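HpuA (Kingella denitrificans ATCC 33394, PDB 5EC6) probably serves as an outer-membrane lipoprotein receptor that binds haemoglobin, a first step in taking up its haem iron. Local coordinates at residues 134-139 and 281-286; 40-45 and 263-268; 110-115 and 142-147. All coordinates share one frame; numbering follows the deposited sequence.

Interaction 1: 134-139 and 281-286; sequences KSMQFG and GGEIGG
Met136 and Glu283 face each other where strands 136-139 and 283-286 pass 8.0 Å apart at 33°, too far for backbone pairing, so side chains bridge the gap. Glu283 does most of this. CG stands anti to the carbonyl carbon, and the chain, extended beyond it, carries the carboxylate to the backbone that leads into strand 136-139. There it takes two consecutive N-H groups, one on each oxygen: Lys134 N to Glu283 OE2 is 2.7 Å and nearly straight, and Ser135 N to Glu283 OE1 is 2.9 Å and more bent. Both donors come from the syn side, about 20° out of the carboxylate plane. Glutamate suits the place because its length spans the gap and its two oxygens serve successive amides. Ser135 OG adds a bridge through a water, whose bond to Glu283 OE2 is weak. Met136 CG lies 3.3 Å from Glu283 OE1 and SD 3.1 Å from Ile284 O; a bend at chi3 (-68°) lays CE 3.9 Å from Gly285 CA. Gly285 suits this place, since a CB there would collide with that methyl. Gly282 and Glu283 form a classic beta bulge opposite Phe265, whose side chain also touches Met136 and Glu283. A buried carboxylate gripped by two amides would have its negative charge partly offset, which probably favours the ionised form.

Interaction 2: 40-45 and 263-268; sequences RTFATQ and GLFAKE
Arg40 opens the contact, its guanidinium lying near Gly263 and Leu264 where strands 40-43 and 263-265 run at 138° with axes 9.4 Å apart. Guanidinium atom NH1 comes 4.4 Å from Gly263 CA, which sits at the edge of the group near its plane. A water donates to Leu264 O at 2.9 Å and lies over one face of the Phe265 ring, offset toward the rim; its link to NH1 is doubtful, while NH2 bonds to Asn245. The long, polar-tipped arginine thus spans the gap, and the backbone atom Arg40 O meets the edge of the Phe265 ring, 3.7 Å from Phe265 CE1. Phe42, two residues on, also points toward the other strand. Its CG stands anti to the carbonyl carbon (chi1 -57°), and CE2 lies 3.5 Å from Gly263 N. Phe265 CZ approaches the edge of the Phe42 ring in its plane, 3.8 Å from CE2, as the two side chains pass one another, running opposite ways. The two rings meet between the strands, and Gly263 makes room: a CB would be tight against Phe42 and clash with Arg40. Buried side chains of two strands that are not neighbours thus meet inside the antiparallel, beta-barrel-bearing fold of HpuA.

Interaction 3: 110-115 and 142-147; sequences LDSGGK and MSPSKT
Lys115 and Met142 exchange a pair of backbone hydrogen bonds, the antiparallel hydrogen-bonded pair that joins the two segments. Met142 N to Lys115 O is 2.8 Å and nearly straight at 175°, while Lys115 N to Met142 O has the same length but bends to 152°. Next outward is a water that donates to both Gly113 O and Ser143 O and accepts from Lys146 NZ. A second water accepts from Lys115 NZ and Lys146 NZ, which lie 4.4 Å apart; sharing it probably eases the repulsion of two like charges, and Asp187 adds a long, weak ion pair to Lys146. Each segment is folded by its own type I turn. In the first, Ser112 OG accepts from Gly114 N in an ST turn, and Gly113 takes a positive phi (90°) that suits a residue without a side chain. In the second, Ser143 OG hydrogen-bonds to the hydroxyls of Ser145 and Thr147. Packing comes next. Pro144 lays CG 3.4 Å from Ser112 O, and its CA-H points at Gly113 O. Gly114 fits closely beside Met142 O, where a CB would clash. The Lys115 and Met142 side chains run alongside one another on one face, CD to SD 4.1 Å. The contact thus joins the start of strand 115-118 to the end of strand 136-142: loop 110-115 leads from strand 104-109, and loop 142-147 turns into strand 148-154.

How the interactions relate
Interactions 1 and 2 are close partners, their centres about 6 Å apart, whereas interaction 3 lies about 24 Å from the centre of each. Residues 281-286 and 263-268 belong to neighbouring antiparallel strands, 283-289 and 256-265, and touch directly through a probable hydrogen bond between Glu283 O and Phe265 N. Strands 136-142 and 40-43 each pair with strand 148-154, so both contacts join the region around that strand to strands 256-265 and 283-289. Along the chain, interaction 3 is nested within interaction 2, while interaction 1 crosses both. Interactions 1 and 2 thus unite distant chain regions in the beta-rich body of this receptor; interaction 3 is a local link between loops at the far end of strand 136-142.

Interaction 1: 134-139 and 281-286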
ATOM      1  N   LYS A 134       1.516   1.066   8.233  1.00 20.40           N
ATOM      2  CA  LYS A 134       1.911   0.105   9.286  1.00 21.32           C
ATOM      3  C   LYS A 134       1.360  -1.280   9.090  1.00 19.85           C
ATOM      4  O   LYS A 134       1.853  -2.221   9.687  1.00 21.04           O
ATOM      5  CB  LYS A 134       1.471   0.587  10.690  1.00 24.24           C
ATOM      6  CG  LYS A 134       1.855   2.003  11.024  1.00 31.79           C
ATOM      7  CD  LYS A 134       3.339   2.221  11.285  1.00 38.11           C
ATOM      8  CE  LYS A 134       3.534   3.668  11.782  1.00 45.44           C
ATOM      9  NZ  LYS A 134       4.594   4.459  11.078  1.00 43.07           N
ATOM     10  N   SER A 135       0.351  -1.437   8.238  1.00 17.94           N
ATOM     11  CA  SER A 135      -0.313  -2.724   8.075  1.00 16.39           C
ATOM     12  C   SER A 135      -0.400  -3.238   6.617  1.00 16.37           C
ATOM     13  O   SER A 135      -1.099  -4.209   6.329  1.00 16.43           O
ATOM     14  CB  SER A 135      -1.735  -2.682   8.612  1.00 18.14           C
ATOM     15  OG  SER A 135      -1.741  -2.383  10.008  1.00 19.92           O
ATOM     16  N   MET A 136       0.371  -2.628   5.749  1.00 16.82           N
ATOM     17  CA  MET A 136       0.390  -2.994   4.326  1.00 15.80           C
ATOM     18  C   MET A 136       1.669  -2.509   3.704  1.00 15.78           C
ATOM     19  O   MET A 136       2.369  -1.645   4.266  1.00 16.34           O
ATOM     20  CB  MET A 136      -0.863  -2.444   3.586  1.00 16.75           C
ATOM     21  CG  MET A 136      -0.919  -0.968   3.621  1.00 17.92           C
ATOM     22  SD  MET A 136      -2.106  -0.318   2.411  1.00 18.14           S
ATOM     23  CE  MET A 136      -1.282  -0.734   0.914  1.00 18.28           C
ATOM     24  N   GLN A 137       1.920  -2.971   2.471  1.00 15.16           N
ATOM     25  CA  GLN A 137       2.956  -2.470   1.608  1.00 17.49           C
ATOM     26  C   GLN A 137       2.401  -2.434   0.201  1.00 17.22           C
ATOM     27  O   GLN A 137       1.441  -3.151  -0.111  1.00 17.74           O
ATOM     28  CB  GLN A 137       4.192  -3.398   1.595  1.00 18.88           C
ATOM     29  CG  GLN A 137       5.399  -2.893   2.362  1.00 22.29           C
ATOM     30  CD  GLN A 137       6.083  -1.674   1.778  1.00 24.47           C
ATOM     31  OE1 GLN A 137       5.573  -1.004   0.922  1.00 21.23           O
ATOM     32  NE2 GLN A 137       7.235  -1.353   2.321  1.00 27.03           N
ATOM     33  N   PHE A 138       2.998  -1.593  -0.631  1.00 16.38           N
ATOM     34  CA  PHE A 138       2.711  -1.634  -2.074  1.00 15.78           C
ATOM     35  C   PHE A 138       3.980  -1.360  -2.830  1.00 16.59           C
ATOM     36  O   PHE A 138       4.924  -0.777  -2.283  1.00 17.80           O
ATOM     37  CB  PHE A 138       1.537  -0.699  -2.474  1.00 16.06           C
ATOM     38  CG  PHE A 138       1.851   0.768  -2.448  1.00 16.42           C
ATOM     39  CD1 PHE A 138       1.908   1.485  -1.241  1.00 18.74           C
ATOM     40  CD2 PHE A 138       2.079   1.462  -3.618  1.00 18.37           C
ATOM     41  CE1 PHE A 138       2.158   2.836  -1.220  1.00 19.80           C
ATOM     42  CE2 PHE A 138       2.398   2.810  -3.593  1.00 19.50           C
ATOM     43  CZ  PHE A 138       2.427   3.498  -2.407  1.00 20.41           C
ATOM     44  N   GLY A 139       3.993  -1.788  -4.085  1.00 15.88           N
ATOM     45  CA  GLY A 139       5.199  -1.701  -4.873  1.00 16.70           C
ATOM     46  C   GLY A 139       5.068  -2.447  -6.157  1.00 17.10           C
ATOM     47  O   GLY A 139       3.970  -2.596  -6.725  1.00 17.33           O
ATOM     48  N   GLY A 281      -9.613  -0.659   8.928  1.00 17.23           N
ATOM     49  CA  GLY A 281      -9.582   0.050   7.631  1.00 18.03           C
ATOM     50  C   GLY A 281      -8.896   1.370   7.636  1.00 18.11           C
ATOM     51  O   GLY A 281      -9.215   2.256   6.836  1.00 15.88           O
ATOM     52  N   GLY A 282      -7.926   1.546   8.529  1.00 14.86           N
ATOM     53  CA  GLY A 282      -7.128   2.701   8.536  1.00 15.21           C
ATOM     54  C   GLY A 282      -6.131   2.883   7.373  1.00 14.63           C
ATOM     55  O   GLY A 282      -5.505   3.939   7.283  1.00 15.69           O
ATOM     56  N   GLU A 283      -5.968   1.834   6.584  1.00 14.92           N
ATOM     57  CA  GLU A 283      -5.166   1.864   5.384  1.00 14.79           C
ATOM     58  C   GLU A 283      -5.946   1.297   4.209  1.00 15.61           C
ATOM     59  O   GLU A 283      -6.979   0.625   4.372  1.00 15.32           O
ATOM     60  CB  GLU A 283      -3.824   1.153   5.617  1.00 14.93           C
ATOM     61  CG  GLU A 283      -3.066   1.859   6.728  1.00 16.58           C
ATOM     62  CD  GLU A 283      -1.804   1.163   7.194  1.00 18.44           C
ATOM     63  OE1 GLU A 283      -1.451   0.118   6.670  1.00 18.24           O
ATOM     64  OE2 GLU A 283      -1.139   1.737   8.127  1.00 19.35           O
ATOM     65  N   ILE A 284      -5.447   1.569   3.001  1.00 15.38           N
ATOM     66  CA  ILE A 284      -6.151   1.232   1.780  1.00 14.24           C
ATOM     67  C   ILE A 284      -5.103   0.933   0.716  1.00 14.96           C
ATOM     68  O   ILE A 284      -4.041   1.515   0.739  1.00 16.03           O
ATOM     69  CB  ILE A 284      -7.082   2.406   1.315  1.00 15.14           C
ATOM     70  CG1 ILE A 284      -8.028   1.961   0.193  1.00 15.05           C
ATOM     71  CG2 ILE A 284      -6.291   3.621   0.862  1.00 15.79           C
ATOM     72  CD1 ILE A 284      -9.207   2.872   0.010  1.00 17.07           C
ATOM     73  N   GLY A 285      -5.394   0.010  -0.168  1.00 14.52           N
ATOM     74  CA  GLY A 285      -4.483  -0.262  -1.293  1.00 14.25           C
ATOM     75  C   GLY A 285      -5.142  -1.065  -2.388  1.00 14.72           C
ATOM     76  O   GLY A 285      -6.229  -1.584  -2.212  1.00 14.52           O
ATOM     77  N   GLY A 286      -4.486  -1.129  -3.541  1.00 14.08           N
ATOM     78  CA  GLY A 286      -5.003  -1.889  -4.624  1.00 14.74           C
ATOM     79  C   GLY A 286      -4.195  -1.746  -5.889  1.00 15.87           C
ATOM     80  O   GLY A 286      -3.082  -1.215  -5.872  1.00 15.76           O
TER
HETATM   81  O   HOH W   1      -2.041   0.356  10.436  1.00 30.16           O

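Interaction 2: 40-45 and 263-268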
ATOM      1  N   ARG A  40      -3.480 -10.537   2.592  1.00 16.76           N
ATOM      2  CA  ARG A  40      -4.149 -10.536   1.288  1.00 18.60           C
ATOM      3  C   ARG A  40      -3.359  -9.621   0.352  1.00 17.74           C
ATOM      4  O   ARG A  40      -2.964  -8.509   0.757  1.00 17.14           O
ATOM      5  CB  ARG A  40      -5.557  -9.943   1.450  1.00 21.08           C
ATOM      6  CG  ARG A  40      -6.317  -9.755   0.139  1.00 25.19           C
ATOM      7  CD  ARG A  40      -7.520  -8.854   0.353  1.00 27.62           C
ATOM      8  NE  ARG A  40      -8.584  -9.468   1.117  1.00 32.73           N
ATOM      9  CZ  ARG A  40      -9.603  -8.769   1.634  1.00 33.76           C
ATOM     10  NH1 ARG A  40      -9.664  -7.416   1.527  1.00 33.17           N
ATOM     11  NH2 ARG A  40     -10.541  -9.424   2.283  1.00 37.72           N
ATOM     12  N   THR A  41      -3.158 -10.052  -0.903  1.00 16.17           N
ATOM     13  CA  THR A  41      -2.483  -9.220  -1.902  1.00 15.97           C
ATOM     14  C   THR A  41      -3.321  -9.048  -3.174  1.00 16.38           C
ATOM     15  O   THR A  41      -3.877 -10.032  -3.694  1.00 17.50           O
ATOM     16  CB  THR A  41      -1.139  -9.817  -2.341  1.00 16.39           C
ATOM     17  OG1 THR A  41      -0.332 -10.026  -1.141  1.00 17.45           O
ATOM     18  CG2 THR A  41      -0.398  -8.886  -3.260  1.00 17.67           C
ATOM     19  N   PHE A  42      -3.358  -7.798  -3.651  1.00 16.10           N
ATOM     20  CA  PHE A  42      -3.770  -7.507  -5.011  1.00 16.10           C
ATOM     21  C   PHE A  42      -2.549  -7.327  -5.872  1.00 15.55           C
ATOM     22  O   PHE A  42      -1.691  -6.475  -5.565  1.00 16.90           O
ATOM     23  CB  PHE A  42      -4.596  -6.247  -4.964  1.00 16.62           C
ATOM     24  CG  PHE A  42      -5.773  -6.346  -4.045  1.00 16.45           C
ATOM     25  CD1 PHE A  42      -6.984  -6.914  -4.489  1.00 17.20           C
ATOM     26  CD2 PHE A  42      -5.679  -5.928  -2.729  1.00 17.14           C
ATOM     27  CE1 PHE A  42      -8.046  -7.051  -3.648  1.00 18.02           C
ATOM     28  CE2 PHE A  42      -6.776  -6.059  -1.891  1.00 18.00           C
ATOM     29  CZ  PHE A  42      -7.945  -6.636  -2.356  1.00 19.64           C
ATOM     30  N   ALA A  43      -2.423  -8.134  -6.915  1.00 15.80           N
ATOM     31  CA  ALA A  43      -1.277  -8.051  -7.808  1.00 16.48           C
ATOM     32  C   ALA A  43      -1.705  -8.143  -9.267  1.00 17.70           C
ATOM     33  O   ALA A  43      -2.667  -8.839  -9.595  1.00 19.81           O
ATOM     34  CB  ALA A  43      -0.257  -9.110  -7.508  1.00 16.60           C
ATOM     35  N   THR A  44      -0.996  -7.407 -10.120  1.00 18.14           N
ATOM     36  CA  THR A  44      -1.391  -7.387 -11.549  1.00 18.00           C
ATOM     37  C   THR A  44      -0.973  -8.674 -12.257  1.00 19.24           C
ATOM     38  O   THR A  44      -1.709  -9.173 -13.134  1.00 21.47           O
ATOM     39  CB  THR A  44      -0.913  -6.165 -12.297  1.00 18.23           C
ATOM     40  OG1 THR A  44       0.508  -6.118 -12.304  1.00 18.47           O
ATOM     41  CG2 THR A  44      -1.505  -4.883 -11.749  1.00 17.65           C
ATOM     42  N   GLN A  45       0.161  -9.257 -11.892  1.00 18.84           N
ATOM     43  CA  GLN A  45       0.616 -10.488 -12.539  1.00 21.30           C
ATOM     44  C   GLN A  45       1.441 -11.351 -11.582  1.00 20.28           C
ATOM     45  O   GLN A  45       2.597 -11.664 -11.812  1.00 20.37           O
ATOM     46  CB  GLN A  45       1.388 -10.167 -13.838  1.00 24.11           C
ATOM     47  CG  GLN A  45       1.477 -11.346 -14.795  1.00 33.19           C
ATOM     48  CD  GLN A  45       0.143 -11.746 -15.448  1.00 42.14           C
ATOM     49  OE1 GLN A  45      -0.223 -11.243 -16.517  1.00 51.58           O
ATOM     50  NE2 GLN A  45      -0.580 -12.662 -14.805  1.00 47.96           N
ATOM     51  N   GLY A 263      -8.625  -3.138  -1.545  1.00 14.91           N
ATOM     52  CA  GLY A 263      -9.258  -3.376  -0.263  1.00 15.86           C
ATOM     53  C   GLY A 263      -8.833  -2.474   0.812  1.00 14.67           C
ATOM     54  O   GLY A 263      -7.933  -1.610   0.650  1.00 14.49           O
ATOM     55  N   LEU A 264      -9.521  -2.609   1.939  1.00 14.73           N
ATOM     56  CA  LEU A 264      -9.178  -1.880   3.148  1.00 14.79           C
ATOM     57  C   LEU A 264      -8.313  -2.775   4.026  1.00 14.50           C
ATOM     58  O   LEU A 264      -8.584  -3.995   4.109  1.00 16.37           O
ATOM     59  CB  LEU A 264     -10.443  -1.493   3.886  1.00 15.84           C
ATOM     60  CG  LEU A 264     -11.448  -0.646   3.055  1.00 18.35           C
ATOM     61  CD1 LEU A 264     -12.698  -0.344   3.847  1.00 19.53           C
ATOM     62  CD2 LEU A 264     -10.767   0.673   2.693  1.00 20.20           C
ATOM     63  N   PHE A 265      -7.314  -2.150   4.614  1.00 16.18           N
ATOM     64  CA  PHE A 265      -6.307  -2.814   5.432  1.00 15.81           C
ATOM     65  C   PHE A 265      -6.273  -2.190   6.833  1.00 16.32           C
ATOM     66  O   PHE A 265      -6.723  -1.072   7.055  1.00 16.31           O
ATOM     67  CB  PHE A 265      -4.941  -2.706   4.765  1.00 15.33           C
ATOM     68  CG  PHE A 265      -4.820  -3.447   3.451  1.00 15.40           C
ATOM     69  CD1 PHE A 265      -4.562  -4.813   3.394  1.00 16.58           C
ATOM     70  CD2 PHE A 265      -5.011  -2.771   2.267  1.00 17.06           C
ATOM     71  CE1 PHE A 265      -4.421  -5.473   2.188  1.00 16.49           C
ATOM     72  CE2 PHE A 265      -4.895  -3.421   1.044  1.00 16.29           C
ATOM     73  CZ  PHE A 265      -4.622  -4.785   0.995  1.00 16.62           C
ATOM     74  N   ALA A 266      -5.597  -2.916   7.728  1.00 16.71           N
ATOM     75  CA  ALA A 266      -5.350  -2.566   9.150  1.00 17.14           C
ATOM     76  C   ALA A 266      -6.473  -2.970  10.079  1.00 18.95           C
ATOM     77  O   ALA A 266      -7.680  -2.667   9.841  1.00 17.84           O
ATOM     78  CB  ALA A 266      -4.985  -1.116   9.353  1.00 16.67           C
ATOM     79  N   LYS A 267      -6.078  -3.679  11.149  1.00 20.30           N
ATOM     80  CA  LYS A 267      -7.037  -3.991  12.203  1.00 20.56           C
ATOM     81  C   LYS A 267      -7.462  -2.723  12.913  1.00 18.60           C
ATOM     82  O   LYS A 267      -6.789  -1.705  12.878  1.00 18.65           O
ATOM     83  CB  LYS A 267      -6.424  -4.977  13.217  1.00 23.50           C
ATOM     84  CG  LYS A 267      -6.265  -6.324  12.583  1.00 29.66           C
ATOM     85  CD  LYS A 267      -5.459  -7.285  13.436  1.00 36.94           C
ATOM     86  CE  LYS A 267      -5.311  -8.603  12.688  1.00 42.65           C
ATOM     87  NZ  LYS A 267      -3.906  -9.063  12.786  1.00 46.86           N
ATOM     88  N   GLU A 268      -8.576  -2.836  13.647  1.00 19.73           N
ATOM     89  CA  GLU A 268      -8.983  -1.772  14.549  1.00 20.15           C
ATOM     90  C   GLU A 268      -7.997  -1.441  15.674  1.00 20.03           C
ATOM     91  O   GLU A 268      -7.151  -2.273  15.992  1.00 22.77           O
ATOM     92  CB  GLU A 268     -10.348  -2.109  15.133  1.00 20.50           C
ATOM     93  CG  GLU A 268     -10.301  -3.092  16.275  1.00 21.97           C
ATOM     94  CD  GLU A 268     -10.117  -4.535  15.834  1.00 24.71           C
ATOM     95  OE1 GLU A 268     -10.100  -4.945  14.652  1.00 22.66           O
ATOM     96  OE2 GLU A 268     -10.024  -5.335  16.769  1.00 32.12           O
TER
HETATM   97  O   HOH W   2      -7.812  -5.751   1.982  1.00 26.73           O

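Interaction 3: 110-115 and 142-147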
ATOM      1  N   LEU A 110      17.868  -7.296  -8.540  1.00 22.02           N
ATOM      2  CA  LEU A 110      17.739  -8.559  -7.820  1.00 20.74           C
ATOM      3  C   LEU A 110      18.704  -9.617  -8.362  1.00 21.32           C
ATOM      4  O   LEU A 110      19.076  -9.589  -9.527  1.00 22.06           O
ATOM      5  CB  LEU A 110      16.328  -9.137  -7.952  1.00 21.76           C
ATOM      6  CG  LEU A 110      15.202  -8.142  -7.574  1.00 19.99           C
ATOM      7  CD1 LEU A 110      13.856  -8.795  -7.809  1.00 21.09           C
ATOM      8  CD2 LEU A 110      15.367  -7.676  -6.124  1.00 21.72           C
ATOM      9  N   ASP A 111      18.995 -10.587  -7.525  1.00 23.57           N
ATOM     10  CA  ASP A 111      19.785 -11.765  -7.945  1.00 25.16           C
ATOM     11  C   ASP A 111      19.348 -12.407  -9.267  1.00 26.62           C
ATOM     12  O   ASP A 111      20.208 -12.825 -10.044  1.00 24.20           O
ATOM     13  CB  ASP A 111      19.890 -12.799  -6.826  1.00 25.77           C
ATOM     14  CG  ASP A 111      18.543 -13.268  -6.280  1.00 24.74           C
ATOM     15  OD1 ASP A 111      17.484 -12.808  -6.752  1.00 23.86           O
ATOM     16  OD2 ASP A 111      18.583 -14.122  -5.374  1.00 27.62           O
ATOM     17  N   SER A 112      18.039 -12.453  -9.525  1.00 22.53           N
ATOM     18  CA  SER A 112      17.408 -13.031 -10.727  1.00 23.91           C
ATOM     19  C   SER A 112      17.570 -12.211 -12.021  1.00 25.49           C
ATOM     20  O   SER A 112      17.212 -12.697 -13.127  1.00 26.07           O
ATOM     21  CB  SER A 112      15.900 -13.159 -10.473  1.00 22.71           C
ATOM     22  OG  SER A 112      15.417 -11.829 -10.296  1.00 23.38           O
ATOM     23  N   GLY A 113      17.990 -10.960 -11.866  1.00 21.92           N
ATOM     24  CA  GLY A 113      17.983  -9.968 -12.911  1.00 23.15           C
ATOM     25  C   GLY A 113      16.723  -9.155 -13.000  1.00 22.81           C
ATOM     26  O   GLY A 113      16.573  -8.267 -13.858  1.00 23.96           O
ATOM     27  N   GLY A 114      15.772  -9.478 -12.116  1.00 21.99           N
ATOM     28  CA  GLY A 114      14.617  -8.623 -11.965  1.00 21.99           C
ATOM     29  C   GLY A 114      14.952  -7.376 -11.171  1.00 22.78           C
ATOM     30  O   GLY A 114      16.107  -7.082 -10.860  1.00 22.04           O
ATOM     31  N   LYS A 115      13.909  -6.602 -10.842  1.00 21.38           N
ATOM     32  CA  LYS A 115      14.081  -5.440  -9.972  1.00 20.51           C
ATOM     33  C   LYS A 115      12.867  -5.377  -9.024  1.00 19.42           C
ATOM     34  O   LYS A 115      11.816  -5.909  -9.337  1.00 19.79           O
ATOM     35  CB  LYS A 115      14.161  -4.115 -10.733  1.00 23.35           C
ATOM     36  CG  LYS A 115      15.187  -4.092 -11.867  1.00 24.51           C
ATOM     37  CD  LYS A 115      15.192  -2.745 -12.561  1.00 28.65           C
ATOM     38  CE  LYS A 115      16.118  -2.703 -13.776  1.00 33.56           C
ATOM     39  NZ  LYS A 115      17.479  -3.156 -13.417  1.00 37.96           N
ATOM     40  N   MET A 142       9.759  -6.345 -11.158  1.00 19.80           N
ATOM     41  CA  MET A 142      10.010  -6.462 -12.606  1.00 22.00           C
ATOM     42  C   MET A 142      10.801  -7.730 -12.860  1.00 21.78           C
ATOM     43  O   MET A 142      11.791  -7.959 -12.172  1.00 21.28           O
ATOM     44  CB  MET A 142      10.756  -5.249 -13.112  1.00 24.29           C
ATOM     45  CG  MET A 142      11.127  -5.367 -14.586  1.00 26.68           C
ATOM     46  SD  MET A 142      12.218  -4.019 -15.106  1.00 32.71           S
ATOM     47  CE  MET A 142      10.861  -2.941 -15.396  1.00 31.57           C
ATOM     48  N   SER A 143      10.383  -8.516 -13.854  1.00 22.04           N
ATOM     49  CA  SER A 143      11.133  -9.726 -14.244  1.00 22.93           C
ATOM     50  C   SER A 143      12.407  -9.366 -15.042  1.00 22.00           C
ATOM     51  O   SER A 143      12.559  -8.229 -15.533  1.00 21.67           O
ATOM     52  CB  SER A 143      10.281 -10.702 -15.053  1.00 28.17           C
ATOM     53  OG  SER A 143      10.153 -10.272 -16.382  1.00 30.95           O
ATOM     54  N   PRO A 144      13.349 -10.332 -15.098  1.00 24.80           N
ATOM     55  CA  PRO A 144      14.465 -10.156 -16.036  1.00 26.21           C
ATOM     56  C   PRO A 144      13.995  -9.910 -17.471  1.00 25.10           C
ATOM     57  O   PRO A 144      14.687  -9.203 -18.231  1.00 27.62           O
ATOM     58  CB  PRO A 144      15.260 -11.455 -15.883  1.00 25.93           C
ATOM     59  CG  PRO A 144      14.461 -12.368 -15.072  1.00 26.51           C
ATOM     60  CD  PRO A 144      13.490 -11.549 -14.289  1.00 24.61           C
ATOM     61  N   SER A 145      12.831 -10.423 -17.827  1.00 25.21           N
ATOM     62  CA  SER A 145      12.232 -10.091 -19.142  1.00 25.27           C
ATOM     63  C   SER A 145      11.529  -8.734 -19.276  1.00 27.62           C
ATOM     64  O   SER A 145      10.999  -8.415 -20.337  1.00 30.85           O
ATOM     65  CB  SER A 145      11.376 -11.247 -19.635  1.00 28.95           C
ATOM     66  OG  SER A 145      10.230 -11.420 -18.814  1.00 41.74           O
ATOM     67  N   LYS A 146      11.511  -7.948 -18.201  1.00 26.01           N
ATOM     68  CA  LYS A 146      10.982  -6.602 -18.147  1.00 29.10           C
ATOM     69  C   LYS A 146       9.477  -6.533 -18.119  1.00 27.50           C
ATOM     70  O   LYS A 146       8.926  -5.454 -18.279  1.00 32.16           O
ATOM     71  CB  LYS A 146      11.485  -5.702 -19.282  1.00 32.82           C
ATOM     72  CG  LYS A 146      12.977  -5.691 -19.474  1.00 36.27           C
ATOM     73  CD  LYS A 146      13.670  -5.169 -18.263  1.00 37.20           C
ATOM     74  CE  LYS A 146      15.167  -5.072 -18.449  1.00 39.69           C
ATOM     75  NZ  LYS A 146      15.709  -4.534 -17.162  1.00 42.53           N
ATOM     76  N   THR A 147       8.806  -7.638 -17.879  1.00 26.67           N
ATOM     77  CA  THR A 147       7.394  -7.577 -17.517  1.00 26.37           C
ATOM     78  C   THR A 147       7.283  -7.275 -16.017  1.00 24.05           C
ATOM     79  O   THR A 147       8.203  -7.563 -15.260  1.00 24.48           O
ATOM     80  CB  THR A 147       6.705  -8.883 -17.856  1.00 29.90           C
ATOM     81  OG1 THR A 147       7.317  -9.967 -17.164  1.00 29.32           O
ATOM     82  CG2 THR A 147       6.809  -9.145 -19.353  1.00 31.38           C
TER
HETATM   83  O   HOH W   3      14.682  -6.513 -15.041  1.00 28.05           O
HETATM   84  O   HOH W   4      18.083  -3.799 -16.247  1.00 52.69           O